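PDB 5IB9: aminopeptidase, which probably acts as a zinc-dependent metalloexopeptidase that removes amino acids from the N-terminal end of peptides. Local coordinates for residues T219-I225 with D261-I267; Y282-L286 with S350-I356; M297-V303 with P357-H363. All blocks are in the same frame, centred on the assembly; numbering follows the deposited sequence.

Contact 1 (T219-I225 with D261-I267); sequences TNDIIII and DTELRFI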
loop_
_atom_site.group_PDB
_atom_site.type_symbol
_atom_site.label_atom_id
_atom_site.label_comp_id
_atom_site.label_asym_id
_atom_site.label_seq_id
_atom_site.Cartn_x
_atom_site.Cartn_y
_atom_site.Cartn_z
ATOM N N THR A 219 20.216 0.839 24.526
ATOM C CA THR A 219 20.527 0.074 23.364
ATOM C C THR A 219 19.744 0.793 22.234
ATOM O O THR A 219 18.923 1.720 22.483
ATOM C CB THR A 219 20.051 -1.400 23.445
ATOM O OG1 THR A 219 18.647 -1.410 23.239
ATOM C CG2 THR A 219 20.377 -2.092 24.764
ATOM N N ASN A 220 20.023 0.291 21.044
ATOM C CA ASN A 220 19.344 0.609 19.778
ATOM C C ASN A 220 18.202 -0.294 19.476
ATOM O O ASN A 220 17.540 -0.052 18.463
ATOM C CB ASN A 220 20.356 0.430 18.574
ATOM C CG ASN A 220 21.410 1.503 18.559
ATOM O OD1 ASN A 220 22.601 1.236 18.241
ATOM N ND2 ASN A 220 21.010 2.731 18.948
ATOM N N ASP A 221 17.843 -1.186 20.399
ATOM C CA ASP A 221 16.844 -2.206 20.040
ATOM C C ASP A 221 15.418 -1.644 20.196
ATOM O O ASP A 221 15.149 -0.690 20.934
ATOM C CB ASP A 221 16.911 -3.386 21.007
ATOM C CG ASP A 221 18.250 -4.140 20.988
ATOM O OD1 ASP A 221 19.042 -3.987 19.989
ATOM O OD2 ASP A 221 18.447 -5.005 21.891
ATOM N N ILE A 222 14.497 -2.217 19.397
ATOM C CA ILE A 222 13.066 -1.918 19.482
ATOM C C ILE A 222 12.266 -3.235 19.682
ATOM O O ILE A 222 12.598 -4.237 19.067
ATOM C CB ILE A 222 12.554 -1.320 18.129
ATOM C CG1 ILE A 222 13.350 -0.008 17.825
ATOM C CG2 ILE A 222 11.090 -0.906 18.228
ATOM C CD1 ILE A 222 13.133 0.386 16.276
ATOM N N ILE A 223 11.251 -3.180 20.545
ATOM C CA ILE A 223 10.270 -4.274 20.667
ATOM C C ILE A 223 8.893 -3.637 20.392
ATOM O O ILE A 223 8.577 -2.586 20.871
ATOM C CB ILE A 223 10.263 -4.873 22.075
ATOM C CG1 ILE A 223 11.535 -5.641 22.163
ATOM C CG2 ILE A 223 9.120 -5.868 22.101
ATOM C CD1 ILE A 223 11.813 -6.243 23.581
ATOM N N ILE A 224 8.094 -4.354 19.567
ATOM C CA ILE A 224 6.642 -4.017 19.259
ATOM C C ILE A 224 5.755 -4.961 20.010
ATOM O O ILE A 224 6.021 -6.198 20.060
ATOM C CB ILE A 224 6.404 -4.097 17.777
ATOM C CG1 ILE A 224 7.325 -3.088 17.024
ATOM C CG2 ILE A 224 4.997 -3.777 17.480
ATOM C CD1 ILE A 224 7.238 -3.206 15.486
ATOM N N ILE A 225 4.783 -4.356 20.725
ATOM C CA ILE A 225 3.678 -5.190 21.379
ATOM C C ILE A 225 2.444 -4.731 20.681
ATOM O O ILE A 225 2.095 -3.528 20.768
ATOM C CB ILE A 225 3.648 -4.898 22.879
ATOM C CG1 ILE A 225 5.016 -5.156 23.601
ATOM C CG2 ILE A 225 2.562 -5.736 23.558
ATOM C CD1 ILE A 225 5.939 -3.888 23.615
ATOM N N ASP A 261 15.895 0.191 28.583
ATOM C CA ASP A 261 17.001 0.456 27.697
ATOM C C ASP A 261 16.698 0.162 26.251
ATOM O O ASP A 261 17.565 0.170 25.403
ATOM C CB ASP A 261 18.319 -0.280 28.161
ATOM C CG ASP A 261 18.253 -1.809 28.040
ATOM O OD1 ASP A 261 17.211 -2.374 27.521
ATOM O OD2 ASP A 261 19.227 -2.477 28.481
ATOM N N THR A 262 15.436 -0.177 26.057
ATOM C CA THR A 262 14.967 -0.659 24.738
ATOM C C THR A 262 13.676 0.105 24.426
ATOM O O THR A 262 12.768 0.220 25.275
ATOM C CB THR A 262 14.632 -2.146 24.873
ATOM O OG1 THR A 262 15.839 -2.870 25.227
ATOM C CG2 THR A 262 14.086 -2.783 23.581
ATOM N N GLU A 263 13.578 0.596 23.166
ATOM C CA GLU A 263 12.430 1.359 22.724
ATOM C C GLU A 263 11.237 0.381 22.635
ATOM O O GLU A 263 11.414 -0.702 22.057
ATOM C CB GLU A 263 12.719 1.907 21.341
ATOM C CG GLU A 263 11.467 2.631 20.792
ATOM C CD GLU A 263 11.868 3.444 19.536
ATOM O OE1 GLU A 263 13.022 4.011 19.419
ATOM O OE2 GLU A 263 10.994 3.615 18.672
ATOM N N LEU A 264 10.103 0.780 23.217
ATOM C CA LEU A 264 8.914 -0.112 23.157
ATOM C C LEU A 264 7.854 0.627 22.399
ATOM O O LEU A 264 7.576 1.811 22.659
ATOM C CB LEU A 264 8.480 -0.394 24.633
ATOM C CG LEU A 264 9.468 -1.114 25.485
ATOM C CD1 LEU A 264 8.903 -1.361 26.880
ATOM C CD2 LEU A 264 9.838 -2.399 24.927
ATOM N N ARG A 265 7.249 -0.059 21.431
ATOM C CA ARG A 265 6.136 0.525 20.681
ATOM C C ARG A 265 4.933 -0.315 20.971
ATOM O O ARG A 265 4.924 -1.523 20.573
ATOM C CB ARG A 265 6.437 0.524 19.159
ATOM C CG ARG A 265 7.755 1.331 18.828
ATOM C CD ARG A 265 7.986 1.381 17.358
ATOM N NE ARG A 265 9.184 2.188 17.150
ATOM C CZ ARG A 265 9.590 2.486 15.926
ATOM N NH1 ARG A 265 8.934 2.148 14.789
ATOM N NH2 ARG A 265 10.655 3.217 15.852
ATOM N N PHE A 266 3.910 0.278 21.523
ATOM C CA PHE A 266 2.625 -0.407 21.837
ATOM C C PHE A 266 1.646 0.031 20.800
ATOM O O PHE A 266 1.419 1.240 20.591
ATOM C CB PHE A 266 2.159 0.019 23.249
ATOM C CG PHE A 266 3.090 -0.370 24.375
ATOM C CD1 PHE A 266 2.936 -1.601 24.969
ATOM C CD2 PHE A 266 4.111 0.485 24.718
ATOM C CE1 PHE A 266 3.779 -2.037 25.963
ATOM C CE2 PHE A 266 4.947 0.126 25.829
ATOM C CZ PHE A 266 4.788 -1.135 26.412
ATOM N N ILE A 267 1.087 -0.963 20.056
ATOM C CA ILE A 267 0.327 -0.593 18.887
ATOM C C ILE A 267 -1.013 -1.358 18.877
ATOM O O ILE A 267 -1.039 -2.589 19.135
ATOM C CB ILE A 267 1.101 -0.920 17.541
ATOM C CG1 ILE A 267 2.481 -0.316 17.601
ATOM C CG2 ILE A 267 0.242 -0.429 16.358
ATOM C CD1 ILE A 267 3.255 -0.619 16.305
HETATM O O HOH W 1 17.076 -5.258 24.372
#

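Contact 2 (Y282-L286 with S350-I356); sequences YAASL and SFHALGI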
loop_
_atom_site.group_PDB
_atom_site.type_symbol
_atom_site.label_atom_id
_atom_site.label_comp_id
_atom_site.label_asym_id
_atom_site.label_seq_id
_atom_site.Cartn_x
_atom_site.Cartn_y
_atom_site.Cartn_z
ATOM N N TYR A 282 1.233 -0.479 8.830
ATOM C CA TYR A 282 2.243 -0.002 9.786
ATOM C C TYR A 282 3.658 -0.552 9.429
ATOM O O TYR A 282 4.630 0.177 9.418
ATOM C CB TYR A 282 1.867 -0.390 11.214
ATOM C CG TYR A 282 2.934 0.127 12.176
ATOM C CD1 TYR A 282 2.954 1.502 12.546
ATOM C CD2 TYR A 282 3.918 -0.714 12.661
ATOM C CE1 TYR A 282 3.982 1.984 13.282
ATOM C CE2 TYR A 282 4.967 -0.261 13.386
ATOM C CZ TYR A 282 4.932 1.094 13.702
ATOM O OH TYR A 282 6.009 1.634 14.475
ATOM N N ALA A 283 3.776 -1.843 9.144
ATOM C CA ALA A 283 5.039 -2.449 8.668
ATOM C C ALA A 283 5.562 -1.688 7.476
ATOM O O ALA A 283 6.780 -1.464 7.444
ATOM C CB ALA A 283 4.723 -3.917 8.307
ATOM N N ALA A 284 4.681 -1.248 6.581
ATOM C CA ALA A 284 5.210 -0.490 5.383
ATOM C C ALA A 284 5.714 0.871 5.765
ATOM O O ALA A 284 6.428 1.507 4.899
ATOM C CB ALA A 284 4.121 -0.344 4.370
ATOM N N SER A 285 5.451 1.376 6.946
ATOM C CA SER A 285 6.013 2.695 7.344
ATOM C C SER A 285 7.437 2.628 7.900
ATOM O O SER A 285 8.022 3.714 8.171
ATOM C CB SER A 285 5.094 3.365 8.404
ATOM O OG SER A 285 5.291 2.775 9.697
ATOM N N LEU A 286 7.925 1.461 8.242
ATOM C CA LEU A 286 9.231 1.307 8.872
ATOM C C LEU A 286 10.406 1.551 7.924
ATOM O O LEU A 286 10.344 1.118 6.760
ATOM C CB LEU A 286 9.359 -0.104 9.472
ATOM C CG LEU A 286 8.261 -0.421 10.531
ATOM C CD1 LEU A 286 8.410 -1.861 11.004
ATOM C CD2 LEU A 286 8.414 0.647 11.720
ATOM N N SER A 350 2.524 -9.754 9.584
ATOM C CA SER A 350 3.056 -8.552 8.907
ATOM C C SER A 350 4.483 -8.209 9.210
ATOM O O SER A 350 5.164 -7.567 8.403
ATOM C CB SER A 350 2.095 -7.398 9.253
ATOM O OG SER A 350 0.753 -7.736 8.808
ATOM N N PHE A 351 4.871 -8.651 10.400
ATOM C CA PHE A 351 6.269 -8.396 10.862
ATOM C C PHE A 351 7.123 -9.580 10.460
ATOM O O PHE A 351 8.274 -9.341 10.071
ATOM C CB PHE A 351 6.254 -8.058 12.369
ATOM C CG PHE A 351 5.447 -6.846 12.627
ATOM C CD1 PHE A 351 5.999 -5.576 12.384
ATOM C CD2 PHE A 351 4.071 -6.919 12.890
ATOM C CE1 PHE A 351 5.205 -4.402 12.469
ATOM C CE2 PHE A 351 3.288 -5.761 13.008
ATOM C CZ PHE A 351 3.875 -4.488 12.793
ATOM N N HIS A 352 6.663 -10.816 10.580
ATOM C CA HIS A 352 7.425 -11.932 10.037
ATOM C C HIS A 352 7.781 -11.667 8.555
ATOM O O HIS A 352 8.921 -12.000 8.136
ATOM C CB HIS A 352 6.603 -13.170 10.214
ATOM C CG HIS A 352 7.265 -14.349 9.624
ATOM N ND1 HIS A 352 8.143 -15.117 10.354
ATOM C CD2 HIS A 352 7.149 -14.905 8.398
ATOM C CE1 HIS A 352 8.579 -16.107 9.581
ATOM N NE2 HIS A 352 8.065 -15.948 8.374
ATOM N N ALA A 353 6.936 -11.001 7.837
ATOM C CA ALA A 353 7.134 -10.807 6.396
ATOM C C ALA A 353 8.341 -9.919 6.206
ATOM O O ALA A 353 9.008 -9.982 5.159
ATOM C CB ALA A 353 5.943 -10.166 5.815
ATOM N N LEU A 354 8.697 -9.068 7.171
ATOM C CA LEU A 354 9.909 -8.231 7.095
ATOM C C LEU A 354 11.166 -8.869 7.647
ATOM O O LEU A 354 12.189 -8.186 7.683
ATOM C CB LEU A 354 9.607 -6.923 7.820
ATOM C CG LEU A 354 8.557 -6.010 7.183
ATOM C CD1 LEU A 354 8.592 -4.739 8.033
ATOM C CD2 LEU A 354 8.931 -5.673 5.738
ATOM N N GLY A 355 11.091 -10.145 8.091
ATOM C CA GLY A 355 12.266 -10.701 8.765
ATOM C C GLY A 355 12.335 -10.468 10.257
ATOM O O GLY A 355 13.305 -10.855 10.878
ATOM N N ILE A 356 11.299 -9.838 10.857
ATOM C CA ILE A 356 11.403 -9.510 12.274
ATOM C C ILE A 356 10.878 -10.726 13.054
ATOM O O ILE A 356 9.855 -11.280 12.702
ATOM C CB ILE A 356 10.480 -8.348 12.523
ATOM C CG1 ILE A 356 11.016 -7.091 11.832
ATOM C CG2 ILE A 356 10.367 -8.063 14.081
ATOM C CD1 ILE A 356 10.076 -5.827 11.842
#

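Contact 3 (M297-V303 with P357-H363); sequences MFQLDMV and PAALFIH. With ZN (zinc ion), chain C; BES (2-(3-amino-2-hydroxy-4-phenyl-butyrylamino)-4-methyl-pentanoic acid), chain H.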
loop_
_atom_site.group_PDB
_atom_site.type_symbol
_atom_site.label_atom_id
_atom_site.label_comp_id
_atom_site.label_asym_id
_atom_site.label_seq_id
_atom_site.Cartn_x
_atom_site.Cartn_y
_atom_site.Cartn_z
ATOM N N MET A 297 8.528 -8.812 17.917
ATOM C CA MET A 297 7.181 -8.284 17.856
ATOM C C MET A 297 6.302 -9.351 18.509
ATOM O O MET A 297 6.279 -10.532 18.120
ATOM C CB MET A 297 6.705 -7.993 16.387
ATOM C CG MET A 297 5.294 -7.314 16.262
ATOM S SD MET A 297 4.021 -8.548 16.269
ATOM C CE MET A 297 2.632 -7.415 16.388
ATOM N N PHE A 298 5.630 -8.926 19.590
ATOM C CA PHE A 298 4.657 -9.738 20.397
ATOM C C PHE A 298 3.272 -9.363 19.987
ATOM O O PHE A 298 2.862 -8.246 20.181
ATOM C CB PHE A 298 4.831 -9.480 21.875
ATOM C CG PHE A 298 6.169 -9.887 22.445
ATOM C CD1 PHE A 298 6.196 -10.967 23.386
ATOM C CD2 PHE A 298 7.368 -9.235 22.135
ATOM C CE1 PHE A 298 7.396 -11.347 23.946
ATOM C CE2 PHE A 298 8.590 -9.647 22.717
ATOM C CZ PHE A 298 8.605 -10.683 23.618
ATOM N N GLN A 299 2.514 -10.268 19.385
ATOM C CA GLN A 299 1.111 -10.051 19.022
ATOM C C GLN A 299 0.121 -10.695 19.998
ATOM O O GLN A 299 0.310 -11.870 20.352
ATOM C CB GLN A 299 0.857 -10.589 17.613
ATOM C CG GLN A 299 -0.641 -10.544 17.227
ATOM C CD GLN A 299 -1.182 -9.107 16.979
ATOM O OE1 GLN A 299 -0.475 -8.146 17.051
ATOM N NE2 GLN A 299 -2.437 -8.981 16.590
ATOM N N LEU A 300 -0.776 -9.893 20.562
ATOM C CA LEU A 300 -1.748 -10.433 21.593
ATOM C C LEU A 300 -3.115 -10.446 20.920
ATOM O O LEU A 300 -3.674 -9.410 20.561
ATOM C CB LEU A 300 -1.759 -9.396 22.746
ATOM C CG LEU A 300 -0.415 -9.179 23.490
ATOM C CD1 LEU A 300 -0.524 -7.924 24.242
ATOM C CD2 LEU A 300 -0.459 -10.299 24.596
ATOM N N ASP A 301 -3.610 -11.670 20.703
ATOM C CA ASP A 301 -4.974 -11.810 20.036
ATOM C C ASP A 301 -5.642 -13.014 20.699
ATOM O O ASP A 301 -5.128 -14.135 20.569
ATOM C CB ASP A 301 -4.712 -12.067 18.588
ATOM C CG ASP A 301 -5.957 -11.822 17.657
ATOM O OD1 ASP A 301 -7.051 -11.638 18.207
ATOM O OD2 ASP A 301 -5.867 -11.664 16.421
ATOM N N MET A 302 -6.780 -12.741 21.312
ATOM C CA MET A 302 -7.572 -13.701 22.068
ATOM C C MET A 302 -6.852 -14.258 23.272
ATOM O O MET A 302 -6.404 -15.363 23.251
ATOM C CB MET A 302 -8.085 -14.775 21.118
ATOM C CG MET A 302 -9.009 -14.175 20.198
ATOM S SD MET A 302 -9.622 -15.209 18.819
ATOM C CE MET A 302 -10.313 -16.593 19.693
ATOM N N VAL A 303 -6.777 -13.437 24.309
ATOM C CA VAL A 303 -5.948 -13.751 25.449
ATOM C C VAL A 303 -6.685 -13.606 26.799
ATOM O O VAL A 303 -6.071 -13.466 27.852
ATOM C CB VAL A 303 -4.677 -12.849 25.529
ATOM C CG1 VAL A 303 -3.727 -13.240 24.350
ATOM C CG2 VAL A 303 -5.025 -11.295 25.429
ATOM N N PRO A 357 11.623 -11.144 14.094
ATOM C CA PRO A 357 11.099 -12.268 14.933
ATOM C C PRO A 357 9.699 -11.939 15.506
ATOM O O PRO A 357 9.571 -10.853 16.074
ATOM C CB PRO A 357 12.168 -12.426 16.066
ATOM C CG PRO A 357 13.463 -11.729 15.540
ATOM C CD PRO A 357 12.863 -10.565 14.651
ATOM N N ALA A 358 8.683 -12.761 15.401
ATOM C CA ALA A 358 7.345 -12.320 15.766
ATOM C C ALA A 358 6.629 -13.553 16.240
ATOM O O ALA A 358 6.898 -14.690 15.705
ATOM C CB ALA A 358 6.594 -11.706 14.517
ATOM N N ALA A 359 5.701 -13.429 17.187
ATOM C CA ALA A 359 4.872 -14.552 17.573
ATOM C C ALA A 359 3.552 -14.017 18.071
ATOM O O ALA A 359 3.521 -12.910 18.727
ATOM C CB ALA A 359 5.576 -15.319 18.757
ATOM N N LEU A 360 2.532 -14.829 17.915
ATOM C CA LEU A 360 1.159 -14.605 18.432
ATOM C C LEU A 360 1.026 -15.361 19.711
ATOM O O LEU A 360 1.340 -16.590 19.812
ATOM C CB LEU A 360 0.202 -15.118 17.368
ATOM C CG LEU A 360 -1.213 -15.322 17.899
ATOM C CD1 LEU A 360 -1.926 -14.003 18.390
ATOM C CD2 LEU A 360 -2.122 -15.995 16.759
ATOM N N PHE A 361 0.532 -14.660 20.702
ATOM C CA PHE A 361 0.108 -15.243 22.044
ATOM C C PHE A 361 -1.404 -15.321 22.096
ATOM O O PHE A 361 -2.055 -14.291 21.869
ATOM C CB PHE A 361 0.639 -14.370 23.226
ATOM C CG PHE A 361 2.148 -14.376 23.315
ATOM C CD1 PHE A 361 2.757 -15.130 24.300
ATOM C CD2 PHE A 361 2.951 -13.691 22.402
ATOM C CE1 PHE A 361 4.169 -15.216 24.421
ATOM C CE2 PHE A 361 4.392 -13.776 22.519
ATOM C CZ PHE A 361 4.975 -14.545 23.487
ATOM N N ILE A 362 -1.936 -16.541 22.298
ATOM C CA ILE A 362 -3.409 -16.809 22.168
ATOM C C ILE A 362 -3.685 -18.037 22.996
ATOM O O ILE A 362 -2.769 -18.868 23.221
ATOM C CB ILE A 362 -3.729 -17.089 20.713
ATOM C CG1 ILE A 362 -5.247 -17.336 20.537
ATOM C CG2 ILE A 362 -2.858 -18.189 20.083
ATOM C CD1 ILE A 362 -5.689 -17.152 19.023
ATOM N N HIS A 363 -4.929 -18.094 23.532
ATOM C CA HIS A 363 -5.318 -19.337 24.229
ATOM C C HIS A 363 -5.949 -20.280 23.183
ATOM O O HIS A 363 -6.850 -19.910 22.491
ATOM C CB HIS A 363 -6.284 -19.078 25.318
ATOM C CG HIS A 363 -5.746 -18.214 26.413
ATOM N ND1 HIS A 363 -4.883 -18.627 27.396
ATOM C CD2 HIS A 363 -5.989 -16.900 26.652
ATOM C CE1 HIS A 363 -4.584 -17.594 28.195
ATOM N NE2 HIS A 363 -5.271 -16.551 27.759
HETATM ZN ZN ZN C . -8.162 -11.411 16.434
HETATM N N2 BES H . -7.780 -13.938 16.171
HETATM C C1 BES H . -8.064 -14.334 14.791
HETATM C C6 BES H . -7.019 -15.363 14.367
HETATM C C7 BES H . -7.070 -16.751 14.995
HETATM C C8 BES H . -8.284 -17.427 15.276
HETATM C C12 BES H . -5.840 -17.391 15.267
HETATM C C9 BES H . -8.246 -18.727 15.823
HETATM C C11 BES H . -5.804 -18.700 15.825
HETATM C C10 BES H . -7.015 -19.353 16.104
HETATM C C2 BES H . -8.041 -13.103 13.878
HETATM O O2 BES H . -8.821 -12.180 14.636
HETATM C C3 BES H . -8.767 -13.509 12.642
HETATM O O3 BES H . -9.963 -13.764 12.739
HETATM N N1 BES H . -8.075 -13.654 11.565
HETATM C C4 BES H . -8.737 -14.133 10.348
HETATM C C13 BES H . -7.613 -14.160 9.326
HETATM C C14 BES H . -7.008 -12.788 9.012
HETATM C C15 BES H . -6.018 -13.062 7.888
HETATM C C16 BES H . -8.024 -11.701 8.655
HETATM C C5 BES H . -9.206 -15.580 10.440
HETATM O O1 BES H . -10.064 -15.994 9.607
HETATM O O4 BES H . -8.764 -16.368 11.296
#

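Contact 1 (T219-I225 with D261-I267)
I222 to I225 run parallel to E263 to F266, the two strands of a beta-alpha-beta unit whose helix is 238-256, within the M28 peptidase fold. The backbone bonding is regular: I223 N donates to E263 O and I223 O receives R265 N, then I225 repeats the pattern with R265 and I267. Ahead of the strands D261 O accepts both T219 N and T219 OG1, each at 2.9 Å, while that hydroxyl takes D221 N in an ST turn. A water bridges D221 OD2 and T262 OG1.

Charge gathers on the face bearing I222 and I224. The extended R265 chain brings NE and NH2 side-on to E263 OE2, NE at 2.8 Å, with the oxygen in the guanidinium plane; NH2 also reaches E290, and NH1 the hydroxyl of Y282. I222 CD1 lies over one guanidinium face, 3.8 Å from NH2. A leucine in place of R265 would probably leave E263 and E290 without their shared countercharge.

Apolar contacts fill the other face, where I223 CB meets L264 CD2. The I225 chain, bent at chi2 (90°), sets CD1 over the F266 ring, 4.1 Å from its centroid and 26° off the normal, a CH-pi contact.

Contact 2 (Y282-L286 with S350-I356)
F351 meets Y282, A283 and L286 with the far end of its ring, and following it outward shows how a single aromatic side chain can serve several neighbours. CG stands anti to its own carbonyl carbon (chi1 -61°), which carries the ring toward Y282 and A283. CB lies beside A358 of the following strand, and M297 CG lies over one face of the ring, near CD2. CE1 meets I224 CD1 on that same side of the ring plane, comes within 4.2 Å of A283 CB obliquely and, at the ring edge, 4.3 Å of L286 CD1. At the tip CZ stands 3.8 Å from Y282 CD2. Each ring presents its edge to the other, their planes inclined by roughly half a right angle, so this is neither a face stack nor a T-shaped pair.

The chain that carries F351 finishes in a Schellman motif. F351 O accepts L354 N and I356 N from opposite faces of its plane, and G355, with positive phi (88°), turns the backbone out of the helix. Just before that reversal, L354 reaches the partner segment, CD1 lying 3.8 Å from A283 O and 4.0 Å from A283 CB. The small A283 methyl also sits 3.7 Å from S350 O, consistent with the close approach of the two backbones there.

The partner segment turns too, through a type I turn from A283 to L286. S285 OG and S285 N both bond to Y282 O, and the same OG stands above one face of the Y282 ring, offset toward the rim. The polar tips are held from outside the two segments: the Y282 hydroxyl by R265, S350 OG by S279. At the outer side of the turn, A284 O accepts a hydrogen bond from Q58 NE2 of the second subunit, and S285 packs on S285 of that subunit.

Contact 3 (M297-V303 with P357-H363)
F298 and F361 place their rings almost parallel, planes 15° apart, but slid so far that they barely overlap: the centroids stand 5.7 Å apart, and the closest approach is F298 CD1 to F361 CE2 at 3.4 Å. Q299 O lies at the F361 ring edge, in its plane. The H363 ring turns its edge to V303, NE2 giving V303 O a weak bond of 3.2 Å.

These residues belong to two neighbouring parallel strands of the M28 alpha/beta fold, whose C-terminal ends lead into the zinc and inhibitor site. M297 to L300 pair with A358 to F361, and F361 N meets Q299 O in a nearly straight bond (177°). Past D301 the segment 297-303 kinks, M302 adopting a positive phi, yet M302 O still accepts H363 N.

The kink lies beside the zinc site. D301 CB rests on L360 CD1 at 3.4 Å, and chi1 of -163°, with CG anti to the backbone N, turns the carboxylate toward the zinc ion, which it grips through both OD1 (2.1 Å) and OD2 (2.3 Å). H228 and D240 complete the protein ligands. S346 OG bonds to D301 OD2 and also to Q299 NE2, a second shell that ties the carboxylate to the strand. The inhibitor adds its hydroxyl O2 and, at longer range, its amine N2 to the metal, and I362 CD1 touches its phenyl carbon C11 at 3.6 Å.

Overall arrangement
The three contacts illustrate how neighbouring pieces of one fold lie at graded distances from a metal centre. Contacts 1 and 3 are neighbours in one sheet, with I224 O and F298 N 2.8 Å apart, probably hydrogen-bonded, across strands 222-228 and 294-300. Contact 2 packs on the side of that sheet bearing I224 and M297: F351 CD2 lies 3.6 Å from M297 CG, and I267 CD1 stands 3.4 Å from Y282 CE2. Their nearness to the active site differs. Contact 3 supplies a zinc ligand and pocket residues, the S350 side chain of contact 2 is about 9 Å from the inhibitor, and in contact 1 the side chain of I267 is about 14 Å from a bound zinc.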